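Local coordinates for RagA protein (Porphyromonas gingivalis, PDB 6SLN) that probably imports substrates, likely peptides, across the outer membrane as a TonB-dependent transporter with a beta-barrel closed by a plug, at residues Asp581-Asp593 with Ala605-Lys619. Residues are numbered along the deposited sequence; the frame is centred on the assembly and turned at random.
Sequences DKWMYIDFSVRND and AWFYSVGGMFDIYNK
Lys619, from the short helix that follows one strand, lies along the indole of Trp583, which stands just before the other strand. Lys619 CG sits almost on the axis of the five-membered ring of Trp583, 3.5 Å from the centroid, and Lys619 NZ makes a cation-pi contact 3.6 Å from the centroid of the six-membered ring. With Lys619 CG anti to the backbone N (chi1 -167°) and the chain bent at chi2, the methylenes run across the ring toward Trp583 CH2; Met584 CB lies against the opposite face, near its rim. Asp615 N donates to Trp583 O, and as N-cap of the helix Asp615 also accepts from Asn618 N through OD1.

From here an antiparallel hairpin runs in unbroken register from Met584-Phe614 to Asp593-Ala605. At the far end Asn592 lies over the Trp606 indole: Asn592 CB is 3.2 Å from the centroid of the six-membered ring, while Asn592 ND2 sits over the same face near Trp606 NE1 and hydrogen-bonds to Ser604 OG. On the other face of the hairpin Arg591 NH1 forms a salt bridge with Asp593 OD1 (2.6 Å) and donates to Asp593 OD2; Ser571 OG on strand 561-580 also bonds to Asp593 OD1. The Arg591 side chain crosses Phe607. Back toward Trp583, Ser609 OG donates weakly to Ser589 OG, and Met613 CE touches Tyr585 CD2 (3.6 Å), with Met613 SD oblique to the ring in a Met-aromatic contact.

The face of Arg591, Ser589 and Asp587 meets the plug inside the barrel: Arg591 NE donates to Ser193 O, and Asp587 OD2 bonds to Thr97 and Ser99. As neighbouring staves of the barrel wall, strand 561-580 flanks 584-595 and strand 627-641 flanks 604-614.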
loop_
_atom_site.group_PDB
_atom_site.type_symbol
_atom_site.label_atom_id
_atom_site.label_comp_id
_atom_site.label_asym_id
_atom_site.label_seq_id
_atom_site.Cartn_x
_atom_site.Cartn_y
_atom_site.Cartn_z
ATOM N N ASP A 581 -48.443 21.515 36.418
ATOM C CA ASP A 581 -49.330 20.441 36.851
ATOM C C ASP A 581 -48.750 19.169 36.244
ATOM O O ASP A 581 -47.527 18.965 36.316
ATOM C CB ASP A 581 -50.760 20.751 36.455
ATOM C CG ASP A 581 -51.763 20.436 37.545
ATOM O OD1 ASP A 581 -52.591 21.314 37.885
ATOM O OD2 ASP A 581 -51.726 19.302 38.061
ATOM N N LYS A 582 -49.554 18.318 35.624
ATOM C CA LYS A 582 -49.018 17.226 34.826
ATOM C C LYS A 582 -49.826 17.068 33.539
ATOM O O LYS A 582 -50.153 15.953 33.115
ATOM C CB LYS A 582 -48.970 15.921 35.623
ATOM C CG LYS A 582 -48.791 16.070 37.143
ATOM C CD LYS A 582 -47.311 16.152 37.554
ATOM C CE LYS A 582 -47.109 15.832 39.029
ATOM N NZ LYS A 582 -47.068 17.061 39.880
ATOM N N TRP A 583 -50.152 18.191 32.895
ATOM C CA TRP A 583 -50.805 18.164 31.590
ATOM C C TRP A 583 -50.186 19.093 30.553
ATOM O O TRP A 583 -50.260 18.772 29.363
ATOM C CB TRP A 583 -52.293 18.505 31.729
ATOM C CG TRP A 583 -52.636 19.966 31.501
ATOM C CD1 TRP A 583 -52.849 20.596 30.299
ATOM C CD2 TRP A 583 -52.845 20.955 32.508
ATOM N NE1 TRP A 583 -53.169 21.918 30.507
ATOM C CE2 TRP A 583 -53.172 22.162 31.854
ATOM C CE3 TRP A 583 -52.787 20.938 33.899
ATOM C CZ2 TRP A 583 -53.430 23.340 32.552
ATOM C CZ3 TRP A 583 -53.042 22.108 34.592
ATOM C CH2 TRP A 583 -53.351 23.294 33.919
ATOM N N MET A 584 -49.597 20.225 30.935
ATOM C CA MET A 584 -49.002 21.166 29.986
ATOM C C MET A 584 -47.481 21.096 30.081
ATOM O O MET A 584 -46.907 21.452 31.115
ATOM C CB MET A 584 -49.480 22.590 30.251
ATOM C CG MET A 584 -48.924 23.616 29.281
ATOM S SD MET A 584 -49.472 25.263 29.739
ATOM C CE MET A 584 -47.935 26.014 30.234
ATOM N N TYR A 585 -46.835 20.672 28.994
ATOM C CA TYR A 585 -45.383 20.570 28.922
ATOM C C TYR A 585 -44.864 21.440 27.783
ATOM O O TYR A 585 -45.472 21.504 26.709
ATOM C CB TYR A 585 -44.934 19.111 28.720
ATOM C CG TYR A 585 -45.374 18.169 29.818
ATOM C CD1 TYR A 585 -44.605 17.995 30.962
ATOM C CD2 TYR A 585 -46.566 17.462 29.715
ATOM C CE1 TYR A 585 -45.010 17.134 31.974
ATOM C CE2 TYR A 585 -46.983 16.598 30.722
ATOM C CZ TYR A 585 -46.200 16.438 31.847
ATOM O OH TYR A 585 -46.607 15.585 32.848
ATOM N N ILE A 586 -43.741 22.119 28.022
ATOM C CA ILE A 586 -43.070 22.910 26.997
ATOM C C ILE A 586 -41.603 22.512 26.940
ATOM O O ILE A 586 -40.933 22.431 27.975
ATOM C CB ILE A 586 -43.200 24.420 27.243
ATOM C CG1 ILE A 586 -44.674 24.831 27.244
ATOM C CG2 ILE A 586 -42.436 25.172 26.168
ATOM C CD1 ILE A 586 -45.207 25.225 25.881
ATOM N N ASP A 587 -41.118 22.249 25.733
ATOM C CA ASP A 587 -39.714 22.018 25.448
ATOM C C ASP A 587 -39.172 23.204 24.669
ATOM O O ASP A 587 -39.891 23.855 23.904
ATOM C CB ASP A 587 -39.506 20.730 24.643
ATOM C CG ASP A 587 -40.095 19.512 25.328
ATOM O OD1 ASP A 587 -39.982 19.402 26.568
ATOM O OD2 ASP A 587 -40.677 18.663 24.622
ATOM N N PHE A 588 -37.892 23.478 24.870
ATOM C CA PHE A 588 -37.237 24.598 24.221
ATOM C C PHE A 588 -35.778 24.203 24.054
ATOM O O PHE A 588 -35.168 23.690 24.994
ATOM C CB PHE A 588 -37.406 25.869 25.057
ATOM C CG PHE A 588 -36.513 26.986 24.641
ATOM C CD1 PHE A 588 -36.526 27.446 23.329
ATOM C CD2 PHE A 588 -35.653 27.580 25.552
ATOM C CE1 PHE A 588 -35.694 28.483 22.926
ATOM C CE2 PHE A 588 -34.820 28.616 25.159
ATOM C CZ PHE A 588 -34.842 29.068 23.839
ATOM N N SER A 589 -35.234 24.400 22.860
ATOM C CA SER A 589 -33.874 23.993 22.556
ATOM C C SER A 589 -33.180 25.105 21.779
ATOM O O SER A 589 -33.791 25.729 20.908
ATOM C CB SER A 589 -33.866 22.692 21.750
ATOM O OG SER A 589 -33.924 22.935 20.350
ATOM N N VAL A 590 -31.920 25.380 22.123
ATOM C CA VAL A 590 -31.042 26.183 21.280
ATOM C C VAL A 590 -29.689 25.486 21.234
ATOM O O VAL A 590 -29.276 24.827 22.191
ATOM C CB VAL A 590 -30.908 27.654 21.755
ATOM C CG1 VAL A 590 -30.252 27.732 23.099
ATOM C CG2 VAL A 590 -30.129 28.482 20.734
ATOM N N ARG A 591 -29.009 25.614 20.099
ATOM C CA ARG A 591 -27.753 24.912 19.889
ATOM C C ARG A 591 -26.954 25.669 18.841
ATOM O O ARG A 591 -27.507 26.442 18.053
ATOM C CB ARG A 591 -27.996 23.478 19.430
ATOM C CG ARG A 591 -28.552 23.458 18.016
ATOM C CD ARG A 591 -28.189 22.201 17.270
ATOM N NE ARG A 591 -28.197 21.072 18.177
ATOM C CZ ARG A 591 -27.213 20.202 18.255
ATOM N NH1 ARG A 591 -26.169 20.343 17.456
ATOM N NH2 ARG A 591 -27.285 19.199 19.118
ATOM N N ASN A 592 -25.643 25.433 18.837
ATOM C CA ASN A 592 -24.774 26.020 17.835
ATOM C C ASN A 592 -23.861 24.938 17.293
ATOM O O ASN A 592 -23.341 24.118 18.057
ATOM C CB ASN A 592 -23.943 27.164 18.405
ATOM C CG ASN A 592 -22.879 27.642 17.441
ATOM O OD1 ASN A 592 -21.778 27.109 17.411
ATOM N ND2 ASN A 592 -23.210 28.640 16.640
ATOM N N ASP A 593 -23.663 24.955 15.976
ATOM C CA ASP A 593 -22.912 23.930 15.258
ATOM C C ASP A 593 -21.900 24.592 14.338
ATOM O O ASP A 593 -22.235 25.540 13.617
ATOM C CB ASP A 593 -23.837 23.035 14.421
ATOM C CG ASP A 593 -24.716 22.157 15.267
ATOM O OD1 ASP A 593 -24.181 21.577 16.229
ATOM O OD2 ASP A 593 -25.929 22.041 14.978
ATOM N N ALA A 605 -23.516 28.169 12.917
ATOM C CA ALA A 605 -24.947 28.160 12.661
ATOM C C ALA A 605 -25.681 27.877 13.967
ATOM O O ALA A 605 -25.362 26.915 14.668
ATOM C CB ALA A 605 -25.295 27.113 11.590
ATOM N N TRP A 606 -26.648 28.717 14.291
ATOM C CA TRP A 606 -27.447 28.551 15.489
ATOM C C TRP A 606 -28.794 27.963 15.114
ATOM O O TRP A 606 -29.379 28.321 14.081
ATOM C CB TRP A 606 -27.640 29.889 16.205
ATOM C CG TRP A 606 -26.409 30.368 16.900
ATOM C CD1 TRP A 606 -25.450 31.198 16.395
ATOM C CD2 TRP A 606 -26.000 30.037 18.229
ATOM N NE1 TRP A 606 -24.465 31.400 17.329
ATOM C CE2 TRP A 606 -24.780 30.699 18.465
ATOM C CE3 TRP A 606 -26.545 29.238 19.241
ATOM C CZ2 TRP A 606 -24.091 30.585 19.671
ATOM C CZ3 TRP A 606 -25.861 29.127 20.439
ATOM C CH2 TRP A 606 -24.648 29.801 20.645
ATOM N N PHE A 607 -29.282 27.053 15.951
ATOM C CA PHE A 607 -30.560 26.407 15.703
ATOM C C PHE A 607 -31.340 26.341 17.002
ATOM O O PHE A 607 -30.778 26.364 18.100
ATOM C CB PHE A 607 -30.398 25.005 15.111
ATOM C CG PHE A 607 -29.606 24.976 13.845
ATOM C CD1 PHE A 607 -30.188 25.333 12.638
ATOM C CD2 PHE A 607 -28.272 24.598 13.860
ATOM C CE1 PHE A 607 -29.446 25.305 11.461
ATOM C CE2 PHE A 607 -27.527 24.565 12.686
ATOM C CZ PHE A 607 -28.109 24.922 11.487
ATOM N N TYR A 608 -32.653 26.262 16.858
ATOM C CA TYR A 608 -33.520 26.267 18.015
ATOM C C TYR A 608 -34.753 25.453 17.695
ATOM O O TYR A 608 -35.067 25.200 16.530
ATOM C CB TYR A 608 -33.950 27.675 18.405
ATOM C CG TYR A 608 -34.716 28.358 17.299
ATOM C CD1 TYR A 608 -36.105 28.265 17.214
ATOM C CD2 TYR A 608 -34.045 29.087 16.326
ATOM C CE1 TYR A 608 -36.802 28.885 16.197
ATOM C CE2 TYR A 608 -34.731 29.721 15.309
ATOM C CZ TYR A 608 -36.106 29.614 15.243
ATOM O OH TYR A 608 -36.771 30.250 14.216
ATOM N N SER A 609 -35.466 25.088 18.755
ATOM C CA SER A 609 -36.745 24.419 18.642
ATOM C C SER A 609 -37.603 24.851 19.812
ATOM O O SER A 609 -37.102 25.157 20.895
ATOM C CB SER A 609 -36.597 22.898 18.652
ATOM O OG SER A 609 -36.901 22.391 19.941
ATOM N N VAL A 610 -38.900 24.861 19.594
ATOM C CA VAL A 610 -39.850 25.113 20.658
ATOM C C VAL A 610 -40.960 24.097 20.499
ATOM O O VAL A 610 -41.494 23.929 19.398
ATOM C CB VAL A 610 -40.389 26.552 20.593
ATOM C CG1 VAL A 610 -40.770 26.873 19.167
ATOM C CG2 VAL A 610 -41.572 26.726 21.526
ATOM N N GLY A 611 -41.275 23.389 21.583
ATOM C CA GLY A 611 -42.225 22.306 21.524
ATOM C C GLY A 611 -43.248 22.411 22.642
ATOM O O GLY A 611 -43.010 23.024 23.682
ATOM N N GLY A 612 -44.403 21.804 22.393
ATOM C CA GLY A 612 -45.467 21.761 23.372
ATOM C C GLY A 612 -46.231 20.458 23.307
ATOM O O GLY A 612 -46.528 19.963 22.218
ATOM N N MET A 613 -46.521 19.876 24.468
ATOM C CA MET A 613 -47.406 18.723 24.580
ATOM C C MET A 613 -48.480 19.051 25.608
ATOM O O MET A 613 -48.165 19.299 26.778
ATOM C CB MET A 613 -46.637 17.459 24.988
ATOM C CG MET A 613 -47.494 16.187 25.041
ATOM S SD MET A 613 -48.540 15.989 26.519
ATOM C CE MET A 613 -47.578 14.793 27.441
ATOM N N PHE A 614 -49.743 19.030 25.182
ATOM C CA PHE A 614 -50.881 19.360 26.034
ATOM C C PHE A 614 -51.724 18.111 26.226
ATOM O O PHE A 614 -52.228 17.546 25.251
ATOM C CB PHE A 614 -51.715 20.480 25.418
ATOM C CG PHE A 614 -50.893 21.628 24.915
ATOM C CD1 PHE A 614 -50.587 22.693 25.746
ATOM C CD2 PHE A 614 -50.415 21.636 23.612
ATOM C CE1 PHE A 614 -49.832 23.746 25.290
ATOM C CE2 PHE A 614 -49.655 22.687 23.147
ATOM C CZ PHE A 614 -49.363 23.745 23.988
ATOM N N ASP A 615 -51.888 17.688 27.474
ATOM C CA ASP A 615 -52.537 16.412 27.765
ATOM C C ASP A 615 -54.036 16.624 27.931
ATOM O O ASP A 615 -54.515 16.952 29.020
ATOM C CB ASP A 615 -51.933 15.768 29.003
ATOM C CG ASP A 615 -52.201 14.288 29.055
ATOM O OD1 ASP A 615 -53.377 13.892 28.880
ATOM O OD2 ASP A 615 -51.234 13.516 29.240
ATOM N N ILE A 616 -54.785 16.395 26.856
ATOM C CA ILE A 616 -56.200 16.738 26.870
ATOM C C ILE A 616 -57.009 15.738 27.691
ATOM O O ILE A 616 -58.019 16.112 28.301
ATOM C CB ILE A 616 -56.696 16.857 25.419
ATOM C CG1 ILE A 616 -56.095 18.113 24.779
ATOM C CG2 ILE A 616 -58.209 16.889 25.347
ATOM C CD1 ILE A 616 -56.112 18.121 23.269
ATOM N N TYR A 617 -56.581 14.474 27.762
ATOM C CA TYR A 617 -57.385 13.486 28.481
ATOM C C TYR A 617 -57.331 13.704 29.989
ATOM O O TYR A 617 -58.367 13.648 30.661
ATOM C CB TYR A 617 -56.933 12.064 28.152
ATOM C CG TYR A 617 -57.692 10.992 28.925
ATOM C CD1 TYR A 617 -59.017 10.683 28.613
ATOM C CD2 TYR A 617 -57.084 10.288 29.962
ATOM C CE1 TYR A 617 -59.712 9.700 29.308
ATOM C CE2 TYR A 617 -57.775 9.305 30.663
ATOM C CZ TYR A 617 -59.085 9.014 30.330
ATOM O OH TYR A 617 -59.765 8.036 31.025
ATOM N N ASN A 618 -56.134 13.924 30.542
ATOM C CA ASN A 618 -56.015 14.096 31.986
ATOM C C ASN A 618 -56.591 15.424 32.448
ATOM O O ASN A 618 -57.147 15.510 33.551
ATOM C CB ASN A 618 -54.553 13.993 32.421
ATOM C CG ASN A 618 -53.917 12.676 32.014
ATOM O OD1 ASN A 618 -52.918 12.650 31.306
ATOM N ND2 ASN A 618 -54.519 11.573 32.439
ATOM N N LYS A 619 -56.468 16.456 31.619
ATOM C CA LYS A 619 -56.890 17.788 32.021
ATOM C C LYS A 619 -58.409 17.891 32.026
ATOM O O LYS A 619 -59.019 18.143 33.068
ATOM C CB LYS A 619 -56.232 18.822 31.098
ATOM C CG LYS A 619 -56.298 20.274 31.542
ATOM C CD LYS A 619 -56.384 20.447 33.034
ATOM C CE LYS A 619 -56.576 21.917 33.368
ATOM N NZ LYS A 619 -56.311 22.330 34.773
#